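Local coordinates for reticulocyte binding protein (Streptococcus agalactiae COH1, PDB 3FAW), which probably hydrolyses alpha-1,6 branch linkages of pullulan, glycogen and related alpha-glucans as a cell-wall-anchored pullulanase of group B streptococci, at residues 72-75 with 79-82; 98-101 with 106-109; 118-123 with 127-132. All blocks are in the same frame, centred on the assembly; numbering follows the deposited sequence.

Interaction 1 (72-75 with 79-82); sequences VTDK and AIQI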
ATOM      1  N   VAL A  72     -23.714  26.753  33.517  1.00 23.16           N
ATOM      2  CA  VAL A  72     -22.362  26.316  33.186  1.00 21.93           C
ATOM      3  C   VAL A  72     -21.421  26.638  34.342  1.00 21.89           C
ATOM      4  O   VAL A  72     -21.455  27.745  34.881  1.00 20.88           O
ATOM      5  CB  VAL A  72     -21.838  27.032  31.927  1.00 21.72           C
ATOM      6  CG1 VAL A  72     -20.424  26.574  31.597  1.00 20.50           C
ATOM      7  CG2 VAL A  72     -22.773  26.796  30.749  1.00 21.41           C
ATOM      8  N   THR A  73     -20.586  25.672  34.722  1.00 21.25           N
ATOM      9  CA  THR A  73     -19.569  25.899  35.749  1.00 21.83           C
ATOM     10  C   THR A  73     -18.204  25.397  35.284  1.00 21.86           C
ATOM     11  O   THR A  73     -18.106  24.595  34.353  1.00 20.69           O
ATOM     12  CB  THR A  73     -19.947  25.239  37.098  1.00 22.49           C
ATOM     13  OG1 THR A  73     -20.056  23.821  36.935  1.00 21.75           O
ATOM     14  CG2 THR A  73     -21.273  25.795  37.624  1.00 21.92           C
ATOM     15  N   ASP A  74     -17.156  25.890  35.935  1.00 22.50           N
ATOM     16  CA  ASP A  74     -15.780  25.539  35.584  1.00 23.12           C
ATOM     17  C   ASP A  74     -15.297  24.317  36.373  1.00 23.81           C
ATOM     18  O   ASP A  74     -16.075  23.693  37.099  1.00 23.70           O
ATOM     19  CB  ASP A  74     -14.848  26.753  35.779  1.00 23.84           C
ATOM     20  CG  ASP A  74     -14.639  27.131  37.244  1.00 24.08           C
ATOM     21  OD1 ASP A  74     -15.093  26.400  38.153  1.00 26.04           O
ATOM     22  OD2 ASP A  74     -14.007  28.180  37.483  1.00 25.72           O
ATOM     23  N   LYS A  75     -14.014  23.984  36.227  0.80 25.55           N
ATOM     24  CA  LYS A  75     -13.421  22.804  36.873  0.80 27.26           C
ATOM     25  C   LYS A  75     -13.517  22.803  38.408  0.80 29.00           C
ATOM     26  O   LYS A  75     -13.487  21.739  39.031  0.80 29.09           O
ATOM     27  CB  LYS A  75     -11.953  22.641  36.447  0.80 27.21           C
ATOM     28  CG  LYS A  75     -11.008  23.721  36.966  0.80 27.30           C
ATOM     29  CD  LYS A  75      -9.589  23.509  36.455  0.80 27.58           C
ATOM     30  CE  LYS A  75      -8.615  24.485  37.093  0.80 27.68           C
ATOM     31  NZ  LYS A  75      -7.246  24.359  36.517  0.80 27.77           N
ATOM     32  N   ALA A  79     -19.483  29.290  38.980  1.00 26.71           N
ATOM     33  CA  ALA A  79     -20.436  29.667  37.932  1.00 25.62           C
ATOM     34  C   ALA A  79     -19.802  30.512  36.827  1.00 24.32           C
ATOM     35  O   ALA A  79     -19.035  31.435  37.102  1.00 23.36           O
ATOM     36  CB  ALA A  79     -21.619  30.417  38.550  1.00 25.67           C
ATOM     37  N   ILE A  80     -20.133  30.186  35.579  1.00 23.77           N
ATOM     38  CA  ILE A  80     -19.674  30.949  34.417  1.00 23.15           C
ATOM     39  C   ILE A  80     -20.868  31.644  33.760  1.00 23.21           C
ATOM     40  O   ILE A  80     -21.930  31.041  33.585  1.00 22.95           O
ATOM     41  CB  ILE A  80     -18.958  30.046  33.382  1.00 23.62           C
ATOM     42  CG1 ILE A  80     -17.836  29.240  34.044  1.00 24.18           C
ATOM     43  CG2 ILE A  80     -18.386  30.884  32.245  1.00 20.41           C
ATOM     44  CD1 ILE A  80     -16.709  30.093  34.609  1.00 25.44           C
ATOM     45  N   GLN A  81     -20.688  32.914  33.402  1.00 22.20           N
ATOM     46  CA  GLN A  81     -21.762  33.712  32.818  1.00 22.58           C
ATOM     47  C   GLN A  81     -22.002  33.327  31.359  1.00 21.41           C
ATOM     48  O   GLN A  81     -21.071  33.294  30.556  1.00 21.64           O
ATOM     49  CB  GLN A  81     -21.435  35.207  32.921  1.00 23.27           C
ATOM     50  CG  GLN A  81     -22.593  36.134  32.546  1.00 24.05           C
ATOM     51  CD  GLN A  81     -22.349  37.582  32.959  1.00 25.76           C
ATOM     52  OE1 GLN A  81     -21.211  37.995  33.188  0.10 25.12           O
ATOM     53  NE2 GLN A  81     -23.424  38.357  33.053  0.10 25.22           N
ATOM     54  N   ILE A  82     -23.256  33.029  31.032  1.00 20.27           N
ATOM     55  CA  ILE A  82     -23.659  32.748  29.660  1.00 19.91           C
ATOM     56  C   ILE A  82     -23.964  34.069  28.953  1.00 19.80           C
ATOM     57  O   ILE A  82     -24.896  34.777  29.335  1.00 18.84           O
ATOM     58  CB  ILE A  82     -24.901  31.832  29.618  1.00 20.37           C
ATOM     59  CG1 ILE A  82     -24.595  30.496  30.302  1.00 18.53           C
ATOM     60  CG2 ILE A  82     -25.362  31.606  28.176  1.00 19.04           C
ATOM     61  CD1 ILE A  82     -25.756  29.520  30.301  1.00 20.01           C
TER
HETATM   62  O   HOH W   1     -24.093  29.654  33.977  1.00 18.40           O

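Interaction 2 (98-101 with 106-109); sequences GDFN and HFNI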
ATOM      1  N   GLY A  98     -19.974  32.457  25.700  1.00 14.92           N
ATOM      2  CA  GLY A  98     -19.414  33.011  26.932  1.00 15.43           C
ATOM      3  C   GLY A  98     -17.896  32.975  26.881  1.00 16.06           C
ATOM      4  O   GLY A  98     -17.325  32.650  25.849  1.00 16.95           O
ATOM      5  N   ASP A  99     -17.242  33.315  27.987  1.00 15.78           N
ATOM      6  CA  ASP A  99     -15.780  33.280  28.062  1.00 16.31           C
ATOM      7  C   ASP A  99     -15.348  31.963  28.703  1.00 15.37           C
ATOM      8  O   ASP A  99     -15.386  31.812  29.926  1.00 14.43           O
ATOM      9  CB  ASP A  99     -15.250  34.485  28.857  1.00 16.26           C
ATOM     10  CG  ASP A  99     -13.729  34.620  28.797  1.00 17.50           C
ATOM     11  OD1 ASP A  99     -13.022  33.625  28.522  1.00 13.60           O
ATOM     12  OD2 ASP A  99     -13.237  35.744  29.025  1.00 20.38           O
ATOM     13  N   PHE A 100     -14.949  31.006  27.869  1.00 16.86           N
ATOM     14  CA  PHE A 100     -14.622  29.656  28.337  1.00 18.03           C
ATOM     15  C   PHE A 100     -13.123  29.369  28.224  1.00 18.99           C
ATOM     16  O   PHE A 100     -12.675  28.675  27.308  1.00 18.56           O
ATOM     17  CB  PHE A 100     -15.436  28.620  27.560  1.00 17.80           C
ATOM     18  CG  PHE A 100     -16.924  28.841  27.626  1.00 18.04           C
ATOM     19  CD1 PHE A 100     -17.582  28.868  28.849  1.00 19.34           C
ATOM     20  CD2 PHE A 100     -17.668  29.006  26.465  1.00 19.61           C
ATOM     21  CE1 PHE A 100     -18.960  29.062  28.912  1.00 20.94           C
ATOM     22  CE2 PHE A 100     -19.039  29.202  26.519  1.00 18.35           C
ATOM     23  CZ  PHE A 100     -19.689  29.230  27.746  1.00 20.24           C
ATOM     24  N   ASN A 101     -12.359  29.906  29.174  1.00 19.81           N
ATOM     25  CA  ASN A 101     -10.906  29.727  29.216  1.00 21.30           C
ATOM     26  C   ASN A 101     -10.568  28.250  29.422  1.00 21.83           C
ATOM     27  O   ASN A 101     -10.922  27.678  30.456  1.00 21.32           O
ATOM     28  CB  ASN A 101     -10.300  30.580  30.343  1.00 21.87           C
ATOM     29  CG  ASN A 101      -8.770  30.624  30.316  1.00 22.88           C
ATOM     30  OD1 ASN A 101      -8.115  29.891  29.574  1.00 21.89           O
ATOM     31  ND2 ASN A 101      -8.198  31.496  31.139  1.00 22.00           N
ATOM     32  N   HIS A 106     -12.056  21.379  32.211  1.00 23.79           N
ATOM     33  CA  HIS A 106     -13.250  21.334  31.367  1.00 22.87           C
ATOM     34  C   HIS A 106     -14.463  21.882  32.102  1.00 21.85           C
ATOM     35  O   HIS A 106     -14.488  21.928  33.332  1.00 21.89           O
ATOM     36  CB  HIS A 106     -13.544  19.893  30.945  1.00 23.73           C
ATOM     37  CG  HIS A 106     -12.461  19.271  30.121  1.00 24.90           C
ATOM     38  ND1 HIS A 106     -11.691  18.220  30.572  1.00 27.36           N
ATOM     39  CD2 HIS A 106     -12.019  19.553  28.873  1.00 25.26           C
ATOM     40  CE1 HIS A 106     -10.823  17.881  29.636  1.00 25.77           C
ATOM     41  NE2 HIS A 106     -11.003  18.672  28.594  1.00 25.57           N
ATOM     42  N   PHE A 107     -15.474  22.280  31.339  1.00 19.99           N
ATOM     43  CA  PHE A 107     -16.673  22.883  31.906  1.00 18.66           C
ATOM     44  C   PHE A 107     -17.788  21.860  32.135  1.00 18.15           C
ATOM     45  O   PHE A 107     -17.900  20.870  31.413  1.00 17.84           O
ATOM     46  CB  PHE A 107     -17.124  24.051  31.026  1.00 17.55           C
ATOM     47  CG  PHE A 107     -16.091  25.139  30.928  1.00 16.52           C
ATOM     48  CD1 PHE A 107     -16.052  26.162  31.865  1.00 13.95           C
ATOM     49  CD2 PHE A 107     -15.121  25.108  29.938  1.00 14.20           C
ATOM     50  CE1 PHE A 107     -15.086  27.149  31.798  1.00 14.98           C
ATOM     51  CE2 PHE A 107     -14.150  26.093  29.869  1.00 15.19           C
ATOM     52  CZ  PHE A 107     -14.135  27.114  30.801  1.00 14.94           C
ATOM     53  N   ASN A 108     -18.574  22.090  33.182  1.00 18.22           N
ATOM     54  CA  ASN A 108     -19.752  21.277  33.464  1.00 19.17           C
ATOM     55  C   ASN A 108     -21.006  21.993  32.978  1.00 18.45           C
ATOM     56  O   ASN A 108     -21.300  23.109  33.411  1.00 17.10           O
ATOM     57  CB  ASN A 108     -19.873  20.988  34.962  1.00 19.52           C
ATOM     58  CG  ASN A 108     -20.971  19.980  35.274  1.00 23.61           C
ATOM     59  OD1 ASN A 108     -20.811  18.781  35.041  1.00 29.34           O
ATOM     60  ND2 ASN A 108     -22.092  20.464  35.805  1.00 24.32           N
ATOM     61  N   ILE A 109     -21.735  21.351  32.072  1.00 19.03           N
ATOM     62  CA  ILE A 109     -23.013  21.870  31.595  1.00 19.45           C
ATOM     63  C   ILE A 109     -24.115  21.102  32.313  1.00 20.27           C
ATOM     64  O   ILE A 109     -24.062  19.875  32.394  1.00 20.78           O
ATOM     65  CB  ILE A 109     -23.170  21.708  30.066  1.00 18.45           C
ATOM     66  CG1 ILE A 109     -21.883  22.119  29.331  1.00 18.88           C
ATOM     67  CG2 ILE A 109     -24.348  22.528  29.563  1.00 18.53           C
ATOM     68  CD1 ILE A 109     -21.378  23.507  29.682  1.00 18.04           C
TER

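Interaction 3 (118-123 with 127-132); sequences TRQSWE and QLYAYS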
ATOM      1  N   THR A 118     -17.616  18.852  29.427  1.00 21.46           N
ATOM      2  CA  THR A 118     -17.305  19.187  28.039  1.00 21.17           C
ATOM      3  C   THR A 118     -16.086  18.414  27.542  1.00 20.92           C
ATOM      4  O   THR A 118     -15.127  18.189  28.284  1.00 21.56           O
ATOM      5  CB  THR A 118     -17.056  20.700  27.841  1.00 21.70           C
ATOM      6  OG1 THR A 118     -15.959  21.124  28.659  1.00 19.76           O
ATOM      7  CG2 THR A 118     -18.307  21.506  28.195  1.00 21.40           C
ATOM      8  N   ARG A 119     -16.159  18.000  26.282  1.00 20.75           N
ATOM      9  CA  ARG A 119     -15.068  17.343  25.573  1.00 21.07           C
ATOM     10  C   ARG A 119     -14.512  18.358  24.585  1.00 19.18           C
ATOM     11  O   ARG A 119     -15.268  19.124  23.992  1.00 18.87           O
ATOM     12  CB  ARG A 119     -15.611  16.107  24.831  1.00 21.63           C
ATOM     13  CG  ARG A 119     -14.655  15.457  23.828  1.00 24.89           C
ATOM     14  CD  ARG A 119     -15.225  14.144  23.293  1.00 25.38           C
ATOM     15  NE  ARG A 119     -16.476  14.336  22.552  1.00 27.20           N
ATOM     16  CZ  ARG A 119     -16.573  14.543  21.236  1.00 29.46           C
ATOM     17  NH1 ARG A 119     -15.491  14.595  20.464  1.00 30.74           N
ATOM     18  NH2 ARG A 119     -17.771  14.702  20.681  1.00 29.54           N
ATOM     19  N   GLN A 120     -13.197  18.373  24.400  1.00 17.53           N
ATOM     20  CA  GLN A 120     -12.593  19.260  23.407  1.00 16.67           C
ATOM     21  C   GLN A 120     -12.690  18.623  22.026  1.00 15.61           C
ATOM     22  O   GLN A 120     -12.252  17.491  21.839  1.00 14.36           O
ATOM     23  CB  GLN A 120     -11.133  19.547  23.755  1.00 17.43           C
ATOM     24  CG  GLN A 120     -10.960  20.419  24.989  1.00 17.46           C
ATOM     25  CD  GLN A 120      -9.514  20.544  25.428  1.00 16.30           C
ATOM     26  OE1 GLN A 120      -8.719  19.616  25.274  1.00 15.31           O
ATOM     27  NE2 GLN A 120      -9.167  21.695  25.990  1.00 14.07           N
ATOM     28  N   SER A 121     -13.269  19.345  21.062  1.00 14.53           N
ATOM     29  CA  SER A 121     -13.341  18.854  19.680  1.00 14.01           C
ATOM     30  C   SER A 121     -11.926  18.778  19.117  1.00 13.02           C
ATOM     31  O   SER A 121     -11.047  19.499  19.577  1.00 12.23           O
ATOM     32  CB  SER A 121     -14.218  19.763  18.804  1.00 14.31           C
ATOM     33  OG  SER A 121     -13.564  20.984  18.489  1.00 12.68           O
ATOM     34  N   TRP A 122     -11.704  17.916  18.127  1.00 12.21           N
ATOM     35  CA  TRP A 122     -10.368  17.802  17.534  1.00 12.67           C
ATOM     36  C   TRP A 122      -9.900  19.117  16.890  1.00 12.53           C
ATOM     37  O   TRP A 122      -8.714  19.440  16.954  1.00 14.18           O
ATOM     38  CB  TRP A 122     -10.262  16.612  16.560  1.00 11.70           C
ATOM     39  CG  TRP A 122     -11.009  16.743  15.254  1.00 11.57           C
ATOM     40  CD1 TRP A 122     -12.243  16.230  14.963  1.00 11.65           C
ATOM     41  CD2 TRP A 122     -10.553  17.392  14.059  1.00 11.02           C
ATOM     42  NE1 TRP A 122     -12.589  16.537  13.669  1.00 10.85           N
ATOM     43  CE2 TRP A 122     -11.569  17.245  13.091  1.00  9.57           C
ATOM     44  CE3 TRP A 122      -9.386  18.087  13.714  1.00  9.51           C
ATOM     45  CZ2 TRP A 122     -11.457  17.769  11.797  1.00  9.75           C
ATOM     46  CZ3 TRP A 122      -9.276  18.610  12.428  1.00 11.34           C
ATOM     47  CH2 TRP A 122     -10.308  18.447  11.486  1.00 11.31           C
ATOM     48  N   GLU A 123     -10.823  19.874  16.293  1.00 12.77           N
ATOM     49  CA  GLU A 123     -10.499  21.198  15.739  1.00 14.30           C
ATOM     50  C   GLU A 123     -10.004  22.159  16.826  1.00 13.85           C
ATOM     51  O   GLU A 123      -9.061  22.922  16.608  1.00 13.04           O
ATOM     52  CB  GLU A 123     -11.711  21.838  15.035  1.00 13.96           C
ATOM     53  CG  GLU A 123     -12.197  21.109  13.782  1.00 14.77           C
ATOM     54  CD  GLU A 123     -13.305  20.105  14.058  1.00 15.87           C
ATOM     55  OE1 GLU A 123     -13.426  19.629  15.211  1.00 16.87           O
ATOM     56  OE2 GLU A 123     -14.053  19.787  13.115  1.00 15.74           O
ATOM     57  N   GLN A 127      -6.388  23.842  17.604  1.00 15.51           N
ATOM     58  CA  GLN A 127      -6.261  25.273  17.920  1.00 16.51           C
ATOM     59  C   GLN A 127      -5.363  25.482  19.138  1.00 15.60           C
ATOM     60  O   GLN A 127      -4.501  26.359  19.128  1.00 15.94           O
ATOM     61  CB  GLN A 127      -7.632  25.922  18.158  1.00 16.78           C
ATOM     62  CG  GLN A 127      -7.572  27.440  18.441  1.00 19.87           C
ATOM     63  CD  GLN A 127      -8.944  28.100  18.555  1.00 20.70           C
ATOM     64  OE1 GLN A 127      -9.907  27.681  17.911  1.00 22.44           O
ATOM     65  NE2 GLN A 127      -9.030  29.149  19.372  1.00 19.25           N
ATOM     66  N   LEU A 128      -5.554  24.662  20.170  1.00 15.04           N
ATOM     67  CA  LEU A 128      -4.820  24.807  21.432  1.00 14.20           C
ATOM     68  C   LEU A 128      -3.458  24.128  21.441  1.00 15.23           C
ATOM     69  O   LEU A 128      -2.501  24.671  22.006  1.00 15.09           O
ATOM     70  CB  LEU A 128      -5.637  24.251  22.603  1.00 13.63           C
ATOM     71  CG  LEU A 128      -6.991  24.894  22.929  1.00 10.86           C
ATOM     72  CD1 LEU A 128      -7.556  24.248  24.198  1.00 10.87           C
ATOM     73  CD2 LEU A 128      -6.877  26.403  23.096  1.00 12.89           C
ATOM     74  N   TYR A 129      -3.371  22.941  20.837  1.00 14.99           N
ATOM     75  CA  TYR A 129      -2.221  22.052  21.055  1.00 15.08           C
ATOM     76  C   TYR A 129      -1.424  21.652  19.813  1.00 14.84           C
ATOM     77  O   TYR A 129      -0.380  21.019  19.953  1.00 13.63           O
ATOM     78  CB  TYR A 129      -2.675  20.782  21.781  1.00 14.99           C
ATOM     79  CG  TYR A 129      -3.594  21.045  22.953  1.00 14.13           C
ATOM     80  CD1 TYR A 129      -3.214  21.897  23.981  1.00 12.14           C
ATOM     81  CD2 TYR A 129      -4.844  20.436  23.033  1.00 13.42           C
ATOM     82  CE1 TYR A 129      -4.056  22.147  25.057  1.00 14.13           C
ATOM     83  CE2 TYR A 129      -5.689  20.675  24.100  1.00 11.95           C
ATOM     84  CZ  TYR A 129      -5.290  21.532  25.110  1.00 14.85           C
ATOM     85  OH  TYR A 129      -6.125  21.777  26.174  1.00 15.98           O
ATOM     86  N   ALA A 130      -1.890  22.009  18.615  1.00 15.83           N
ATOM     87  CA  ALA A 130      -1.155  21.681  17.392  1.00 15.38           C
ATOM     88  C   ALA A 130       0.304  22.107  17.549  1.00 15.00           C
ATOM     89  O   ALA A 130       0.587  23.249  17.903  1.00 15.20           O
ATOM     90  CB  ALA A 130      -1.785  22.350  16.177  1.00 16.82           C
ATOM     91  N   TYR A 131       1.217  21.169  17.305  1.00 15.01           N
ATOM     92  CA  TYR A 131       2.633  21.349  17.602  1.00 14.06           C
ATOM     93  C   TYR A 131       3.455  21.092  16.351  1.00 14.30           C
ATOM     94  O   TYR A 131       3.161  20.167  15.598  1.00 13.09           O
ATOM     95  CB  TYR A 131       3.037  20.382  18.717  1.00 14.12           C
ATOM     96  CG  TYR A 131       4.457  20.524  19.225  1.00 12.26           C
ATOM     97  CD1 TYR A 131       4.874  21.679  19.876  1.00 15.64           C
ATOM     98  CD2 TYR A 131       5.372  19.482  19.086  1.00 14.11           C
ATOM     99  CE1 TYR A 131       6.176  21.802  20.359  1.00 16.38           C
ATOM    100  CE2 TYR A 131       6.673  19.590  19.564  1.00 14.29           C
ATOM    101  CZ  TYR A 131       7.069  20.751  20.198  1.00 14.07           C
ATOM    102  OH  TYR A 131       8.355  20.858  20.669  1.00 12.52           O
ATOM    103  N   SER A 132       4.476  21.920  16.135  1.00 14.91           N
ATOM    104  CA  SER A 132       5.344  21.807  14.958  1.00 15.88           C
ATOM    105  C   SER A 132       6.794  21.426  15.291  1.00 15.90           C
ATOM    106  O   SER A 132       7.617  21.295  14.390  1.00 17.11           O
ATOM    107  CB  SER A 132       5.327  23.128  14.178  1.00 17.30           C
ATOM    108  OG  SER A 132       4.013  23.457  13.760  0.10 15.48           O
TER

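Interaction 1 (72-75 with 79-82)
A chi1 of 180° turns CG1 of Val72 away from the backbone N and spreads the two methyls of this valine toward different isoleucines of 79-82. CG1 sits 4.2 Å from CB of Ile80, the two side chains slanting past one another, whereas CG2 lies 4.1 Å from CD1 of Ile82, which it meets at about a right angle. Ile80 holds CG1 beside its own backbone N (chi1 -53°), and this lays the ethyl arm along the opposing backbone. Ile80 CG1 is 3.9 Å from Asp74 N, and Ile80 CD1 touches CB of the same aspartate. On the other face of the strand pair, CG2 of Thr73 rests 4.0 Å from CA of Ala79.

One direct backbone bond joins the segments, from Ile80 N to Val72 O (2.9 Å, N-H...O 165°). Between the same two residues, Val72 N and Ile80 O are too far apart to bond directly, and water 1 joins them, accepting from Val72 N at 3.0 Å and donating to Ile80 O at 2.6 Å. The carboxylate of Asp74 serves the turn: OD1 accepts from the backbone N of both Asn76 and Asn78. Thr73 and Ala79 form an antiparallel non-hydrogen-bonded pair, and the whole is a beta hairpin, strand 71-73 with strand 79-88, in the mixed beta sheet of the N-terminal domain.

Interaction 2 (98-101 with 106-109)
The phenyl ring of Phe107 presents one face to Phe100, whose CD1 stands 4.2 Å above the ring plane and over its centre; at its edge, near the plane, lies the carbonyl O of Asn101. The ring of Phe100 is placed otherwise: Gly98 C lies over one face, offset toward the rim, and CE1 of Phe107 is met at its edge. The pair is therefore edge-to-face, with Phe100 supplying the edge and Phe107 the face. Centroids 5.4 Å apart and planes inclined at 65° support that assignment, the tilt falling somewhat short of a perpendicular T.

Contact extends beyond the rings. CB of Phe100 is 3.7 Å from CE2 of Phe107, and the main-chain C of Phe100 is 3.6 Å from CZ, so the far end of the Phe107 ring abuts the backbone of 98-101 as well as its aromatic side chain. The CB of Phe107 points toward that segment, and a chi1 of -61° sets CG beside the backbone N, from where the ring spans a CA-CA separation of 7.9 Å between the two phenylalanines.

Both rings are buried and both also touch Ile80 of strand 79-88, while Phe100 reaches Val72 and Phe107 reaches Gln45. Their backbones are held from other directions, Phe100 O by Gln45 NE2 and Phe107 N by Thr118 OG1.

Asn101 O is 3.3 Å from CZ of Phe107, and its place at the ring edge would set a partly negative oxygen against the slightly positive C-H rim. The segments thus meet through van der Waals and weak aromatic electrostatic forces, with directional hydrogen bonding left to neighbouring strands and loops.

Interaction 3 (118-123 with 127-132)
Gln120 and Tyr129 are joined by a hydrogen bond between side chains: Gln120 NE2 donates to Tyr129 OH over 3.0 Å at 156°, with the hydroxyl oxygen only 11° out of the amide plane. Gln120 reaches it because its chain runs extended beyond CG, and the amide and phenol ring planes stand 51° apart. A second bond is between backbones, Gln127 N to Glu123 O (3.0 Å), and has the i to i+4 spacing of an alpha-helical turn.

Van der Waals contacts flank the amide. Its OE1 lies in plane at the edge of the Tyr129 ring, 3.4 Å from CE2, while NE2 is 3.5 Å from CD1 of Leu128. Leu128 also lays CB over the centre of one tyrosine face, so this ring has a leucine above it and a glutamine at its rim.

A salt bridge leaves the two segments: Glu123 OE2 pairs with Lys497, far along the same chain.

Ser121 is the N-cap of helix 122-129, its OG accepting from Phe124 N, and Ala130 is the first residue to leave helical geometry. Strand 114-120 thus passes directly into a short capped helix, whose last turn is fastened back to the strand end by the Gln120–Tyr129 bond: a strand-to-helix connection leading out of the N-terminal sheet.

Overall arrangement
All three contacts involve the mixed beta sheet of the N-terminal domain. Interactions 1 and 2 are close neighbours, their centres 6 Å apart: strands 71-73 and 108-111 pair in it, a probable hydrogen bond joins Thr73 O to Asn108 N, and Val72 packs on Ile109. Interaction 2 is the buried contact, mainly aromatic and apolar, with no hydrogen bond between its segments; interaction 1, partly buried, mixes aliphatic packing with backbone and water-mediated bonds. Interaction 3 lies at the surface, about 15 Å from interaction 2 between centres, and relies on polar side-chain and helical bonds. Strands 108-111 and 114-120 link these two, with a probable bond from Thr118 N to Phe107 O.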